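Local coordinates for protein acetyltransferase, GNAT family (Bacillus anthracis str. Sterne, PDB 3FBU) that binds coenzyme A and probably transfers the acetyl group of acetyl-CoA to an amine of its substrate, at residues M140-F146 / D158-I164; M1-A5 / A106-Y110; F13-W18 / T44-N49. One frame throughout, in Å; residues are numbered along the deposited sequence.

Contact 1. Residues M140-F146 / D158-I164; sequences MRREGYF and DEYYYAI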
loop_
_atom_site.group_PDB
_atom_site.type_symbol
_atom_site.label_atom_id
_atom_site.label_comp_id
_atom_site.label_asym_id
_atom_site.label_seq_id
_atom_site.Cartn_x
_atom_site.Cartn_y
_atom_site.Cartn_z
ATOM N N MET A 140 -14.626 7.349 11.269
ATOM C CA MET A 140 -14.561 8.770 10.936
ATOM C C MET A 140 -15.149 9.036 9.545
ATOM O O MET A 140 -15.121 8.177 8.643
ATOM C CB MET A 140 -13.124 9.321 11.083
ATOM C CG MET A 140 -12.410 9.013 12.424
ATOM S SD MET A 140 -10.698 9.763 12.561
ATOM C CE MET A 140 -11.216 11.419 13.092
ATOM N N ARG A 141 -15.703 10.234 9.390
ATOM C CA ARG A 141 -16.315 10.667 8.160
ATOM C C ARG A 141 -15.429 11.712 7.492
ATOM O O ARG A 141 -14.965 12.624 8.168
ATOM C CB ARG A 141 -17.625 11.347 8.455
ATOM C CG ARG A 141 -18.761 10.452 8.860
ATOM C CD ARG A 141 -19.956 11.230 9.383
ATOM N NE ARG A 141 -19.669 11.847 10.678
ATOM C CZ ARG A 141 -19.366 13.137 10.835
ATOM N NH1 ARG A 141 -19.330 13.973 9.791
ATOM N NH2 ARG A 141 -19.089 13.594 12.035
ATOM N N ARG A 142 -15.250 11.608 6.181
ATOM C CA ARG A 142 -14.552 12.657 5.426
ATOM C C ARG A 142 -15.469 13.900 5.321
ATOM O O ARG A 142 -16.543 13.860 4.682
ATOM C CB ARG A 142 -14.095 12.178 4.040
ATOM C CG ARG A 142 -13.361 13.241 3.286
ATOM C CD ARG A 142 -12.918 12.826 1.875
ATOM N NE ARG A 142 -12.160 11.574 1.871
ATOM C CZ ARG A 142 -11.902 10.855 0.763
ATOM N NH1 ARG A 142 -12.348 11.248 -0.433
ATOM N NH2 ARG A 142 -11.207 9.733 0.855
ATOM N N GLU A 143 -15.060 14.981 5.975
ATOM C CA GLU A 143 -15.828 16.237 5.991
ATOM C C GLU A 143 -15.252 17.319 5.062
ATOM O O GLU A 143 -15.958 18.265 4.656
ATOM C CB GLU A 143 -15.867 16.770 7.396
ATOM C CG GLU A 143 -16.770 15.966 8.321
ATOM C CD GLU A 143 -17.020 16.701 9.622
ATOM O OE1 GLU A 143 -16.141 17.467 10.050
ATOM O OE2 GLU A 143 -18.094 16.504 10.240
ATOM N N GLY A 144 -13.990 17.176 4.713
ATOM C CA GLY A 144 -13.322 18.164 3.885
ATOM C C GLY A 144 -12.232 17.654 2.984
ATOM O O GLY A 144 -11.574 16.654 3.284
ATOM N N TYR A 145 -12.026 18.391 1.889
ATOM C CA TYR A 145 -10.950 18.118 0.939
ATOM C C TYR A 145 -10.408 19.489 0.517
ATOM O O TYR A 145 -11.047 20.210 -0.225
ATOM C CB TYR A 145 -11.495 17.314 -0.212
ATOM C CG TYR A 145 -10.528 16.947 -1.309
ATOM C CD1 TYR A 145 -9.148 17.112 -1.179
ATOM C CD2 TYR A 145 -11.018 16.432 -2.499
ATOM C CE1 TYR A 145 -8.272 16.769 -2.247
ATOM C CE2 TYR A 145 -10.170 16.077 -3.538
ATOM C CZ TYR A 145 -8.797 16.249 -3.402
ATOM O OH TYR A 145 -7.977 15.875 -4.453
ATOM N N PHE A 146 -9.290 19.867 1.106
ATOM C CA PHE A 146 -8.743 21.213 0.961
ATOM C C PHE A 146 -7.613 21.157 -0.057
ATOM O O PHE A 146 -6.670 20.388 0.131
ATOM C CB PHE A 146 -8.160 21.686 2.276
ATOM C CG PHE A 146 -9.163 21.733 3.392
ATOM C CD1 PHE A 146 -10.270 22.524 3.284
ATOM C CD2 PHE A 146 -8.987 20.978 4.526
ATOM C CE1 PHE A 146 -11.219 22.569 4.305
ATOM C CE2 PHE A 146 -9.930 21.025 5.541
ATOM C CZ PHE A 146 -11.031 21.829 5.407
ATOM N N ASP A 158 -2.410 19.010 -0.632
ATOM C CA ASP A 158 -3.845 18.904 -0.375
ATOM C C ASP A 158 -4.012 18.245 0.996
ATOM O O ASP A 158 -3.089 17.667 1.526
ATOM C CB ASP A 158 -4.566 18.027 -1.428
ATOM C CG ASP A 158 -4.587 18.617 -2.845
ATOM O OD1 ASP A 158 -4.237 19.806 -3.062
ATOM O OD2 ASP A 158 -4.969 17.856 -3.767
ATOM N N GLU A 159 -5.208 18.328 1.572
ATOM C CA GLU A 159 -5.473 17.673 2.835
ATOM C C GLU A 159 -6.893 17.147 2.823
ATOM O O GLU A 159 -7.805 17.889 2.463
ATOM C CB GLU A 159 -5.293 18.697 3.952
ATOM C CG GLU A 159 -5.445 18.238 5.325
ATOM C CD GLU A 159 -5.185 19.374 6.321
ATOM O OE1 GLU A 159 -4.925 20.517 5.874
ATOM O OE2 GLU A 159 -5.195 19.114 7.529
ATOM N N TYR A 160 -7.081 15.897 3.240
ATOM C CA TYR A 160 -8.411 15.413 3.638
ATOM C C TYR A 160 -8.606 15.670 5.108
ATOM O O TYR A 160 -7.673 15.518 5.892
ATOM C CB TYR A 160 -8.529 13.908 3.453
ATOM C CG TYR A 160 -8.699 13.380 2.045
ATOM C CD1 TYR A 160 -9.354 14.092 1.063
ATOM C CD2 TYR A 160 -8.258 12.096 1.739
ATOM C CE1 TYR A 160 -9.524 13.564 -0.217
ATOM C CE2 TYR A 160 -8.446 11.557 0.495
ATOM C CZ TYR A 160 -9.063 12.292 -0.484
ATOM O OH TYR A 160 -9.235 11.728 -1.728
ATOM N N TYR A 161 -9.835 16.011 5.485
ATOM C CA TYR A 161 -10.199 16.248 6.855
ATOM C C TYR A 161 -11.337 15.292 7.237
ATOM O O TYR A 161 -12.394 15.280 6.597
ATOM C CB TYR A 161 -10.680 17.677 6.945
ATOM C CG TYR A 161 -10.891 18.243 8.294
ATOM C CD1 TYR A 161 -10.030 19.205 8.815
ATOM C CD2 TYR A 161 -12.018 17.870 9.061
ATOM C CE1 TYR A 161 -10.288 19.775 10.051
ATOM C CE2 TYR A 161 -12.260 18.424 10.280
ATOM C CZ TYR A 161 -11.394 19.383 10.767
ATOM O OH TYR A 161 -11.690 19.917 12.008
ATOM N N TYR A 162 -11.079 14.506 8.258
ATOM C CA TYR A 162 -12.031 13.541 8.799
ATOM C C TYR A 162 -12.451 13.913 10.206
ATOM O O TYR A 162 -11.687 14.549 10.949
ATOM C CB TYR A 162 -11.386 12.149 8.830
ATOM C CG TYR A 162 -11.370 11.430 7.517
ATOM C CD1 TYR A 162 -10.473 11.793 6.524
ATOM C CD2 TYR A 162 -12.282 10.404 7.233
ATOM C CE1 TYR A 162 -10.454 11.141 5.331
ATOM C CE2 TYR A 162 -12.256 9.752 6.021
ATOM C CZ TYR A 162 -11.339 10.134 5.073
ATOM O OH TYR A 162 -11.258 9.532 3.837
ATOM N N ALA A 163 -13.663 13.498 10.603
ATOM C CA ALA A 163 -14.158 13.783 11.932
ATOM C C ALA A 163 -15.090 12.679 12.428
ATOM O O ALA A 163 -15.751 11.987 11.631
ATOM C CB ALA A 163 -14.900 15.125 11.971
ATOM N N ILE A 164 -15.143 12.566 13.744
ATOM C CA ILE A 164 -16.138 11.713 14.406
ATOM C C ILE A 164 -16.689 12.419 15.622
ATOM O O ILE A 164 -15.963 13.115 16.353
ATOM C CB ILE A 164 -15.557 10.328 14.712
ATOM C CG1 ILE A 164 -16.648 9.365 15.206
ATOM C CG2 ILE A 164 -14.370 10.412 15.749
ATOM C CD1 ILE A 164 -16.148 7.872 15.299
HETATM O O HOH W 1 -4.793 15.145 -4.186
#
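The guanidinium of R142 lies flat on one face of the Y160 ring, R142 CZ standing 3.6 Å from the ring centroid with the two planes 12° apart, a cation-pi stack. Its edge serves Y162: R142 NE and NH2 both donate to Y162 OH, each at 3.0 Å, a side-on grip in the guanidinium plane. R142 CB meanwhile presses on the face of the Y162 ring, 3.8 Å from its centroid. Y160 in turn points its edge at the face of Y145 in a T-shaped pair, planes at 67°. The row Y162, R142, Y160, Y145 thus covers one face of an antiparallel beta hairpin, strands 141-152 and 155-165, the C-terminal hairpin of this GNAT fold.

The backbone carries a classic bulge. R142 pairs with Y162 but G144 with Y161, and the N atoms of E143 and G144 both donate to Y161 O; E143 N comes nearly along the C=O direction, whereas G144 N meets a lone pair in the carbonyl plane. Beyond it, F146 and E159 form a hydrogen-bonded antiparallel pair.

R142 CG lies anti to the backbone N (chi1 -179°), and a bend at chi3 turns the guanidinium into place between Y160 and Y162. Helix 129-137 borders this face: Y132 makes a second cation-pi contact with R142, and E136 OE2 bonds Y162 OH.

On the other face F146 CE2 packs on Y161 CB. E143, at the bulge, reaches two arginines: OE1 pairs with R119, while OE2 takes R141 NH1 at 2.9 Å on its anti side, somewhat out of the carboxylate plane. At the far end one water accepts from Y145 OH at 3.3 Å and donates to D158 OD2 at 2.7 Å.

Contact 2. Residues M1-A5 / A106-Y110; sequences MFIKA and ATLKY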
loop_
_atom_site.group_PDB
_atom_site.type_symbol
_atom_site.label_atom_id
_atom_site.label_comp_id
_atom_site.label_asym_id
_atom_site.label_seq_id
_atom_site.Cartn_x
_atom_site.Cartn_y
_atom_site.Cartn_z
ATOM N N MET A 1 -3.070 8.929 29.327
ATOM C CA MET A 1 -3.790 7.728 28.808
ATOM C C MET A 1 -3.102 6.472 29.337
ATOM O O MET A 1 -1.872 6.387 29.318
ATOM C CB MET A 1 -3.778 7.708 27.264
ATOM C CG MET A 1 -4.608 8.818 26.582
ATOM S SD MET A 1 -4.506 8.822 24.768
ATOM C CE MET A 1 -5.460 7.370 24.316
ATOM N N PHE A 2 -3.895 5.537 29.861
ATOM C CA PHE A 2 -3.528 4.114 29.873
ATOM C C PHE A 2 -4.728 3.349 29.355
ATOM O O PHE A 2 -5.791 3.365 29.964
ATOM C CB PHE A 2 -3.141 3.571 31.234
ATOM C CG PHE A 2 -2.692 2.140 31.185
ATOM C CD1 PHE A 2 -3.620 1.111 31.281
ATOM C CD2 PHE A 2 -1.353 1.815 30.994
ATOM C CE1 PHE A 2 -3.221 -0.208 31.212
ATOM C CE2 PHE A 2 -0.946 0.500 30.937
ATOM C CZ PHE A 2 -1.880 -0.515 31.042
ATOM N N ILE A 3 -4.542 2.687 28.226
ATOM C CA ILE A 3 -5.636 2.086 27.480
ATOM C C ILE A 3 -5.214 0.659 27.170
ATOM O O ILE A 3 -4.108 0.420 26.698
ATOM C CB ILE A 3 -5.906 2.875 26.156
ATOM C CG1 ILE A 3 -6.238 4.346 26.446
ATOM C CG2 ILE A 3 -7.036 2.245 25.364
ATOM C CD1 ILE A 3 -6.326 5.233 25.186
ATOM N N LYS A 4 -6.090 -0.294 27.462
ATOM C CA LYS A 4 -5.847 -1.686 27.119
ATOM C C LYS A 4 -6.772 -2.028 25.963
ATOM O O LYS A 4 -7.975 -1.835 26.055
ATOM C CB LYS A 4 -6.120 -2.615 28.318
ATOM C CG LYS A 4 -5.138 -2.441 29.493
ATOM C CD LYS A 4 -5.454 -3.376 30.699
ATOM C CE LYS A 4 -4.436 -3.189 31.840
ATOM N NZ LYS A 4 -4.697 -4.045 33.047
ATOM N N ALA A 5 -6.207 -2.521 24.874
ATOM C CA ALA A 5 -6.999 -3.098 23.794
ATOM C C ALA A 5 -6.819 -4.632 23.792
ATOM O O ALA A 5 -6.276 -5.209 24.734
ATOM C CB ALA A 5 -6.605 -2.482 22.444
ATOM N N ALA A 106 -9.379 2.387 20.118
ATOM C CA ALA A 106 -9.274 2.429 21.571
ATOM C C ALA A 106 -9.102 3.847 22.109
ATOM O O ALA A 106 -9.662 4.190 23.142
ATOM C CB ALA A 106 -8.108 1.540 22.031
ATOM N N THR A 107 -8.331 4.674 21.409
ATOM C CA THR A 107 -8.152 6.068 21.784
ATOM C C THR A 107 -9.446 6.869 21.656
ATOM O O THR A 107 -9.789 7.607 22.562
ATOM C CB THR A 107 -7.005 6.707 20.956
ATOM O OG1 THR A 107 -5.812 5.913 21.100
ATOM C CG2 THR A 107 -6.729 8.172 21.400
ATOM N N LEU A 108 -10.180 6.705 20.550
ATOM C CA LEU A 108 -11.479 7.368 20.384
ATOM C C LEU A 108 -12.402 7.024 21.540
ATOM O O LEU A 108 -13.039 7.884 22.103
ATOM C CB LEU A 108 -12.144 6.974 19.048
ATOM C CG LEU A 108 -11.464 7.340 17.741
ATOM C CD1 LEU A 108 -12.240 6.786 16.529
ATOM C CD2 LEU A 108 -11.230 8.834 17.583
ATOM N N LYS A 109 -12.466 5.742 21.876
ATOM C CA LYS A 109 -13.323 5.256 22.952
ATOM C C LYS A 109 -12.989 5.912 24.288
ATOM O O LYS A 109 -13.871 6.387 25.013
ATOM C CB LYS A 109 -13.168 3.730 23.075
ATOM C CG LYS A 109 -13.695 2.938 21.895
ATOM C CD LYS A 109 -13.494 1.374 22.051
ATOM C CE LYS A 109 -14.042 0.527 20.876
ATOM N NZ LYS A 109 -13.827 -0.975 21.014
ATOM N N TYR A 110 -11.703 5.959 24.595
ATOM C CA TYR A 110 -11.191 6.669 25.769
ATOM C C TYR A 110 -11.548 8.146 25.733
ATOM O O TYR A 110 -12.049 8.683 26.715
ATOM C CB TYR A 110 -9.694 6.497 25.863
ATOM C CG TYR A 110 -9.045 7.099 27.095
ATOM C CD1 TYR A 110 -9.033 6.412 28.303
ATOM C CD2 TYR A 110 -8.411 8.326 27.035
ATOM C CE1 TYR A 110 -8.425 6.956 29.433
ATOM C CE2 TYR A 110 -7.793 8.877 28.163
ATOM C CZ TYR A 110 -7.812 8.185 29.346
ATOM O OH TYR A 110 -7.197 8.720 30.443
#
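The N-terminal chain, extended through M1-A5 with strand residues at I3 and K4, passes beside one turn of helix 99-114, and the backbones stay well apart: their nearest CA atoms, those of A5 and A106, are 6.4 Å from each other. The turn is regular, with Y110 N bonded to A106 O at 3.1 Å, which brings A106 and Y110 to the same side of the helix. Both CB atoms there point toward the strand, and the CB atoms of I3 and A5 point back, so the two segments meet mainly through side chains.

I3 divides its branches between the two helix residues. CG2, anti to the backbone N, reaches A106 CB at 3.6 Å, while CG1 lies beside the N (chi1 -58°) and comes within 3.9 Å of Y110 CD1. In the GNAT fold to which this belongs, the strand is an outermost one of the central mixed sheet, bonded through I3 to I10 of strand 8-10, and the helix packs across that sheet; T107 also touches I73 and F75 of strand 68-79.

M1 extends the apolar seam. Its CG lies 3.6 Å from Y110 CE2, and SD stands 5.4 Å from the centroid of the Y110 ring, 46° off the normal, an oblique Met-aromatic contact. T107 OG1 is turned to its own helix, bonding A103 O, while CG2 lies 4.1 Å from M1 SD.

Contact 3. Residues F13-W18 / T44-N49; sequences FEFKDW and TRNFVN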
loop_
_atom_site.group_PDB
_atom_site.type_symbol
_atom_site.label_atom_id
_atom_site.label_comp_id
_atom_site.label_asym_id
_atom_site.label_seq_id
_atom_site.Cartn_x
_atom_site.Cartn_y
_atom_site.Cartn_z
ATOM N N PHE A 13 5.040 7.808 27.431
ATOM C CA PHE A 13 6.427 7.484 27.110
ATOM C C PHE A 13 7.272 7.401 28.389
ATOM O O PHE A 13 7.015 8.133 29.330
ATOM C CB PHE A 13 7.031 8.593 26.242
ATOM C CG PHE A 13 6.807 8.419 24.761
ATOM C CD1 PHE A 13 7.319 7.324 24.094
ATOM C CD2 PHE A 13 6.138 9.400 24.018
ATOM C CE1 PHE A 13 7.144 7.175 22.704
ATOM C CE2 PHE A 13 5.941 9.249 22.653
ATOM C CZ PHE A 13 6.446 8.140 21.986
ATOM N N GLU A 14 8.226 6.480 28.404
ATOM C CA GLU A 14 9.390 6.533 29.287
ATOM C C GLU A 14 10.584 6.867 28.399
ATOM O O GLU A 14 10.588 6.518 27.221
ATOM C CB GLU A 14 9.624 5.178 29.945
ATOM C CG GLU A 14 8.421 4.616 30.655
ATOM C CD GLU A 14 8.042 5.401 31.890
ATOM O OE1 GLU A 14 8.946 5.916 32.600
ATOM O OE2 GLU A 14 6.824 5.493 32.171
ATOM N N PHE A 15 11.602 7.502 28.958
ATOM C CA PHE A 15 12.735 7.916 28.162
ATOM C C PHE A 15 13.386 6.761 27.405
ATOM O O PHE A 15 13.778 6.924 26.292
ATOM C CB PHE A 15 13.765 8.750 28.938
ATOM C CG PHE A 15 14.718 9.439 28.067
ATOM C CD1 PHE A 15 14.323 10.496 27.280
ATOM C CD2 PHE A 15 16.015 9.022 27.976
ATOM C CE1 PHE A 15 15.205 11.097 26.454
ATOM C CE2 PHE A 15 16.883 9.637 27.168
ATOM C CZ PHE A 15 16.482 10.679 26.390
ATOM N N LYS A 16 13.469 5.588 28.011
ATOM C CA LYS A 16 14.110 4.499 27.309
ATOM C C LYS A 16 13.337 4.011 26.084
ATOM O O LYS A 16 13.850 3.261 25.330
ATOM C CB LYS A 16 14.464 3.339 28.208
ATOM C CG LYS A 16 13.422 2.677 28.867
ATOM C CD LYS A 16 14.085 1.586 29.699
ATOM C CE LYS A 16 13.257 1.244 30.879
ATOM N NZ LYS A 16 13.360 -0.116 31.360
ATOM N N ASP A 17 12.111 4.483 25.887
ATOM C CA ASP A 17 11.423 4.189 24.641
ATOM C C ASP A 17 12.066 4.803 23.399
ATOM O O ASP A 17 11.745 4.409 22.336
ATOM C CB ASP A 17 9.978 4.676 24.704
ATOM C CG ASP A 17 9.145 3.974 25.746
ATOM O OD1 ASP A 17 9.317 2.797 25.964
ATOM O OD2 ASP A 17 8.325 4.625 26.329
ATOM N N TRP A 18 12.936 5.802 23.534
ATOM C CA TRP A 18 13.399 6.572 22.374
ATOM C C TRP A 18 14.046 5.726 21.269
ATOM O O TRP A 18 13.835 5.979 20.088
ATOM C CB TRP A 18 14.278 7.758 22.792
ATOM C CG TRP A 18 15.700 7.470 23.082
ATOM C CD1 TRP A 18 16.260 7.291 24.317
ATOM C CD2 TRP A 18 16.768 7.425 22.143
ATOM N NE1 TRP A 18 17.602 7.089 24.200
ATOM C CE2 TRP A 18 17.947 7.163 22.872
ATOM C CE3 TRP A 18 16.844 7.535 20.742
ATOM C CZ2 TRP A 18 19.186 7.012 22.253
ATOM C CZ3 TRP A 18 18.072 7.385 20.131
ATOM C CH2 TRP A 18 19.230 7.132 20.886
ATOM N N THR A 44 14.661 12.539 18.009
ATOM C CA THR A 44 13.840 11.530 18.680
ATOM C C THR A 44 13.906 11.640 20.200
ATOM O O THR A 44 12.872 11.575 20.862
ATOM C CB THR A 44 14.159 10.124 18.223
ATOM O OG1 THR A 44 14.072 10.064 16.783
ATOM C CG2 THR A 44 13.147 9.102 18.867
ATOM N N ARG A 45 15.098 11.776 20.774
ATOM C CA ARG A 45 15.224 11.975 22.226
ATOM C C ARG A 45 14.431 13.198 22.723
ATOM O O ARG A 45 13.739 13.153 23.766
ATOM C CB ARG A 45 16.709 12.071 22.616
ATOM C CG ARG A 45 17.477 10.729 22.558
ATOM C CD ARG A 45 18.907 10.878 23.128
ATOM N NE ARG A 45 19.725 11.746 22.285
ATOM C CZ ARG A 45 20.689 11.351 21.438
ATOM N NH1 ARG A 45 21.034 10.061 21.291
ATOM N NH2 ARG A 45 21.349 12.276 20.737
ATOM N N ASN A 46 14.531 14.291 21.971
ATOM C CA ASN A 46 13.792 15.511 22.303
ATOM C C ASN A 46 12.275 15.255 22.267
ATOM O O ASN A 46 11.541 15.666 23.156
ATOM C CB ASN A 46 14.129 16.630 21.299
ATOM C CG ASN A 46 15.531 17.225 21.481
ATOM O OD1 ASN A 46 16.166 17.096 22.532
ATOM N ND2 ASN A 46 16.001 17.920 20.436
ATOM N N PHE A 47 11.828 14.579 21.224
ATOM C CA PHE A 47 10.407 14.240 21.044
ATOM C C PHE A 47 9.886 13.419 22.227
ATOM O O PHE A 47 8.863 13.754 22.831
ATOM C CB PHE A 47 10.239 13.494 19.725
ATOM C CG PHE A 47 8.881 12.892 19.528
ATOM C CD1 PHE A 47 7.787 13.684 19.256
ATOM C CD2 PHE A 47 8.704 11.520 19.587
ATOM C CE1 PHE A 47 6.516 13.100 19.053
ATOM C CE2 PHE A 47 7.459 10.959 19.403
ATOM C CZ PHE A 47 6.365 11.757 19.128
ATOM N N VAL A 48 10.602 12.355 22.583
ATOM C CA VAL A 48 10.168 11.497 23.697
ATOM C C VAL A 48 10.142 12.262 25.000
ATOM O O VAL A 48 9.167 12.199 25.758
ATOM C CB VAL A 48 11.053 10.211 23.815
ATOM C CG1 VAL A 48 10.661 9.411 25.060
ATOM C CG2 VAL A 48 10.919 9.372 22.508
ATOM N N ASN A 49 11.209 13.025 25.261
ATOM C CA ASN A 49 11.284 13.821 26.470
ATOM C C ASN A 49 10.134 14.803 26.560
ATOM O O ASN A 49 9.519 14.951 27.611
ATOM C CB ASN A 49 12.582 14.626 26.498
ATOM C CG ASN A 49 12.603 15.611 27.644
ATOM O OD1 ASN A 49 12.707 15.199 28.813
ATOM N ND2 ASN A 49 12.472 16.924 27.329
#
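W18 and R45 run alongside each other in the same direction, the aliphatic part of the arginine passing over one face of the indole. This pairing joins the start of helix 18-25 to helix 41-50, both in the N-terminal half of the GNAT fold. R45 CG sits 3.6 Å from the centroid of the five-membered ring, 18° off the normal, a CH-pi contact. Farther out, R45 CZ is 4.9 Å from the centroid of the six-membered ring: a longer cation-pi approach over the ring face, the guanidinium plane turned 75° from the indole.

V48 is the hub on the helix side, its two methyls dividing between the loop and the start of helix 18-25. CG1, anti to the backbone N (chi1 175°), meets F13 CB at 3.9 Å, whereas CG2 touches W18 CB at 3.7 Å. F13 also meets F47 obliquely, the centroids 5.8 Å apart, and both touch N58 and H72 of the sheet.

F15 turns its ring edge to the helix backbone, with CE1 3.7 Å from R45 O. T44 sends OG1 to H22 and T25 of helix 18-25, leaving its methyl CG2 3.4 Å from W18 O.

Contact 2 and contact 1 bear on the same mixed sheet, whose outermost strands are 3-4 and 141-152. Their centres are 22 Å apart, yet they touch directly: I164 CG2 of contact 1 packs on L108 CD2 of contact 2 at 4.0 Å. Contact 3 falls within the chain that separates 1-5 from 106-110; its nearest atoms are about 7 Å from contact 2. Contacts 1 and 3 lie on opposite sides of the chain's centre, about 30 Å between centres. Bound coenzyme A is about 8 Å from the side chain of E159 in contact 1, 11 Å from that of F47 in contact 3 and 12 Å from that of A5 in contact 2.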